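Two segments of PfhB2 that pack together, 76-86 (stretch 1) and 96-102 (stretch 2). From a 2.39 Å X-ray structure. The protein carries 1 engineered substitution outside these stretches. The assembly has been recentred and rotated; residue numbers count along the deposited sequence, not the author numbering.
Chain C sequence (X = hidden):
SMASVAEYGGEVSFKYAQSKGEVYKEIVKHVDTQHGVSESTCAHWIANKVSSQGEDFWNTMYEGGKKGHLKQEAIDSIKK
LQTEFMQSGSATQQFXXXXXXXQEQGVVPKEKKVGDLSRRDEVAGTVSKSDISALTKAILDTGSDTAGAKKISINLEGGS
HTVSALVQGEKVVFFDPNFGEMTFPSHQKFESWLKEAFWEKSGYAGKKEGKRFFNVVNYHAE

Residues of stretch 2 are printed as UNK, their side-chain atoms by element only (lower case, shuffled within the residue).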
# COMPACT_ATOMS: atom_id res chain seq x y z
N ASP C 76 20.98 15.37 9.16
CA ASP C 76 21.13 15.01 10.59
C ASP C 76 19.84 15.40 11.31
O ASP C 76 19.31 14.59 12.07
CB ASP C 76 22.36 15.67 11.23
CG ASP C 76 23.69 15.22 10.64
OD1 ASP C 76 23.75 14.09 10.07
OD2 ASP C 76 24.66 16.04 10.72
N SER C 77 19.36 16.61 11.08
CA SER C 77 18.13 17.17 11.72
C SER C 77 16.89 16.39 11.26
O SER C 77 16.01 16.15 12.07
CB SER C 77 18.03 18.62 11.44
OG SER C 77 16.93 19.17 12.13
N ILE C 78 16.83 16.01 9.98
CA ILE C 78 15.72 15.22 9.41
C ILE C 78 15.70 13.83 10.08
O ILE C 78 14.61 13.36 10.45
CB ILE C 78 15.85 15.15 7.88
CG1 ILE C 78 15.43 16.49 7.26
CG2 ILE C 78 15.04 13.96 7.33
CD1 ILE C 78 15.69 16.61 5.77
N LYS C 79 16.87 13.20 10.25
CA LYS C 79 17.02 11.87 10.89
C LYS C 79 16.56 11.94 12.35
O LYS C 79 15.86 11.00 12.77
CB LYS C 79 18.46 11.38 10.74
CG LYS C 79 18.71 10.65 9.43
CD LYS C 79 20.14 10.30 9.16
CE LYS C 79 20.29 8.91 8.58
NZ LYS C 79 19.84 8.89 7.17
N LYS C 80 16.91 13.01 13.08
CA LYS C 80 16.48 13.24 14.48
C LYS C 80 14.94 13.23 14.56
O LYS C 80 14.39 12.47 15.38
CB LYS C 80 16.96 14.59 15.02
CG LYS C 80 17.92 14.61 16.20
CD LYS C 80 18.51 16.05 16.38
CE LYS C 80 19.90 16.29 15.76
NZ LYS C 80 19.99 17.37 14.74
N LEU C 81 14.27 14.09 13.78
CA LEU C 81 12.79 14.22 13.79
C LEU C 81 12.17 12.88 13.36
O LEU C 81 11.15 12.47 13.92
CB LEU C 81 12.37 15.34 12.84
CG LEU C 81 10.87 15.61 12.78
CD1 LEU C 81 10.31 15.76 14.20
CD2 LEU C 81 10.56 16.86 11.95
N GLN C 82 12.74 12.23 12.34
CA GLN C 82 12.21 10.98 11.79
C GLN C 82 12.19 9.90 12.91
O GLN C 82 11.22 9.20 13.04
CB GLN C 82 13.08 10.58 10.61
CG GLN C 82 12.69 9.23 10.02
CD GLN C 82 13.90 8.57 9.40
OE1 GLN C 82 14.81 9.24 8.89
NE2 GLN C 82 13.82 7.28 9.24
N THR C 83 13.27 9.79 13.67
CA THR C 83 13.42 8.91 14.86
C THR C 83 12.29 9.16 15.87
O THR C 83 11.65 8.19 16.28
CB THR C 83 14.79 9.16 15.48
OG1 THR C 83 15.52 8.25 14.68
CG2 THR C 83 14.90 8.91 16.97
N GLU C 84 12.10 10.41 16.28
CA GLU C 84 11.02 10.82 17.20
C GLU C 84 9.65 10.39 16.61
O GLU C 84 8.86 9.72 17.31
CB GLU C 84 11.15 12.31 17.50
CG GLU C 84 12.29 12.59 18.47
CD GLU C 84 12.86 13.99 18.46
OE1 GLU C 84 12.28 14.86 17.75
OE2 GLU C 84 13.90 14.21 19.15
N PHE C 85 9.44 10.68 15.34
CA PHE C 85 8.20 10.33 14.60
C PHE C 85 7.93 8.83 14.67
O PHE C 85 6.83 8.38 14.94
CB PHE C 85 8.30 10.86 13.18
CG PHE C 85 7.08 10.57 12.35
CD1 PHE C 85 6.05 11.50 12.27
CD2 PHE C 85 6.99 9.42 11.59
CE1 PHE C 85 4.95 11.29 11.46
CE2 PHE C 85 5.87 9.20 10.79
CZ PHE C 85 4.86 10.14 10.73
N MSE C 86 8.99 8.06 14.45
CA MSE C 86 8.96 6.60 14.39
C MSE C 86 8.66 6.01 15.77
O MSE C 86 8.08 4.95 15.83
CB MSE C 86 10.34 6.08 13.95
CG MSE C 86 10.34 5.04 12.88
SE MSE C 86 10.13 5.91 11.15
CE MSE C 86 8.21 5.88 10.70
N UNK C 96 0.90 14.89 15.63
CA UNK C 96 0.99 15.88 16.74
C UNK C 96 2.47 16.23 16.99
O UNK C 96 2.79 17.41 17.30
c UNK C 96 -0.61 18.44 18.23
c UNK C 96 0.34 15.36 18.01
c UNK C 96 -0.69 17.32 19.26
n UNK C 96 0.45 19.43 18.55
c UNK C 96 0.39 16.27 19.22
N UNK C 97 3.36 15.25 16.88
CA UNK C 97 4.80 15.44 17.17
C UNK C 97 5.38 16.37 16.09
O UNK C 97 6.13 17.30 16.47
c UNK C 97 5.46 14.07 17.23
c UNK C 97 7.41 12.88 18.03
c UNK C 97 6.98 14.02 17.16
c UNK C 97 7.45 13.84 15.74
N UNK C 98 5.07 16.13 14.82
CA UNK C 98 5.56 16.93 13.68
C UNK C 98 5.05 18.38 13.84
O UNK C 98 5.82 19.30 13.63
o UNK C 98 5.58 14.97 12.25
c UNK C 98 5.13 16.32 12.34
c UNK C 98 5.70 17.09 11.18
N UNK C 99 3.79 18.53 14.24
CA UNK C 99 3.14 19.84 14.46
C UNK C 99 3.87 20.61 15.56
O UNK C 99 4.04 21.82 15.38
o UNK C 99 0.78 21.60 13.81
c UNK C 99 0.94 20.99 14.87
o UNK C 99 0.57 21.41 15.99
c UNK C 99 1.66 19.67 14.81
N UNK C 100 4.24 19.94 16.65
CA UNK C 100 4.98 20.59 17.77
C UNK C 100 6.34 21.07 17.27
O UNK C 100 6.74 22.21 17.60
o UNK C 100 3.67 18.26 20.13
c UNK C 100 3.89 19.39 19.73
n UNK C 100 3.04 20.38 19.94
c UNK C 100 5.17 19.67 18.98
N UNK C 101 7.03 20.24 16.49
CA UNK C 101 8.34 20.59 15.88
C UNK C 101 8.19 21.83 15.00
O UNK C 101 9.02 22.76 15.13
c UNK C 101 8.93 19.41 15.10
n UNK C 101 12.54 19.83 14.54
c UNK C 101 10.69 21.18 11.15
c UNK C 101 12.81 20.77 12.23
c UNK C 101 12.09 20.32 13.33
c UNK C 101 9.98 20.70 12.23
c UNK C 101 11.47 19.43 15.28
c UNK C 101 10.31 19.66 14.60
c UNK C 101 10.69 20.24 13.34
c UNK C 101 12.09 21.23 11.16
N UNK C 102 7.16 21.87 14.16
CA UNK C 102 6.91 22.98 13.22
C UNK C 102 6.69 24.28 14.00
O UNK C 102 7.25 25.31 13.60
c UNK C 102 4.88 21.17 10.46
c UNK C 102 7.02 22.40 10.12
c UNK C 102 5.75 22.64 12.29
c UNK C 102 6.12 21.71 11.14

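Both stretches are helical, and their axes run closer to antiparallel than parallel, at 146°, with a closest approach of 9.9 Å.

Position 96 has five side-chain atoms, four carbons in a row ending in nitrogen, and stays out of reach of stretch 1. An unbranched chain tipped with an amine is lysine. Lys 96 is exposed, as suits its charge.

Position 97 carries four carbons forked at the second. Its CA-to-CB bond points toward stretch 1, where one terminal carbon lies against the backbone oxygen of Glu 84 and the other approaches Leu 81 and Phe 85. The fork identifies leucine. Leu 97 CD1 lies 3.6 Å from Glu 84 O and 3.8 Å from Glu 84 CB; Leu 97 CD2 lies 3.8 Å from Leu 81 CD1 and 4.0 Å from Phe 85 CB.

Position 98 shows one carbon carrying an oxygen and a carbon, with the oxygen near the edge of the Phe 85 ring. This branching at CB is threonine. Thr 98 OG1 is 3.5 Å from Phe 85 CD1; the small side chain fits this buried site, and its hydroxyl is hydrogen-bonded elsewhere in the structure.

Position 99 has two carbons, the second bearing two oxygens, and touches nothing on stretch 1. It is aspartate. Lys 96 NZ lies 3.2 Å from Asp 99 OD2, a hydrogen-bonded salt bridge that meets the charge of this buried residue; both carboxylate oxygens also have hydrogen bonds elsewhere.

Position 100 has two carbons, the second bearing one oxygen and one nitrogen, again out of reach of stretch 1. This is asparagine, a polar amide at home on an exposed site.

Position 101 has ten side-chain atoms: one carbon, then fused five- and six-membered rings holding eight carbons and one nitrogen. A methyl of Leu 81 lies over the rings, which can only be tryptophan. Trp 101 offers a broad flat surface: Leu 81 CD2 sits 3.9 Å from the five-membered ring centroid, a CH-pi contact.

Position 102 again has four carbons forked at the second; its CA-to-CB bond points sideways, and it makes no contact with stretch 1. It is leucine, and Leu 102 is buried, as its apolar chain favours.

The contact is mainly apolar, with no hydrogen bond across it. Leu 81 lies at its centre: Leu 81 CD1 packs against Leu 97 and also reaches Trp 101 CG (3.9 Å), while CD2 covers the Trp 101 face.

Stretch 2 (96-102) KLTDNWL
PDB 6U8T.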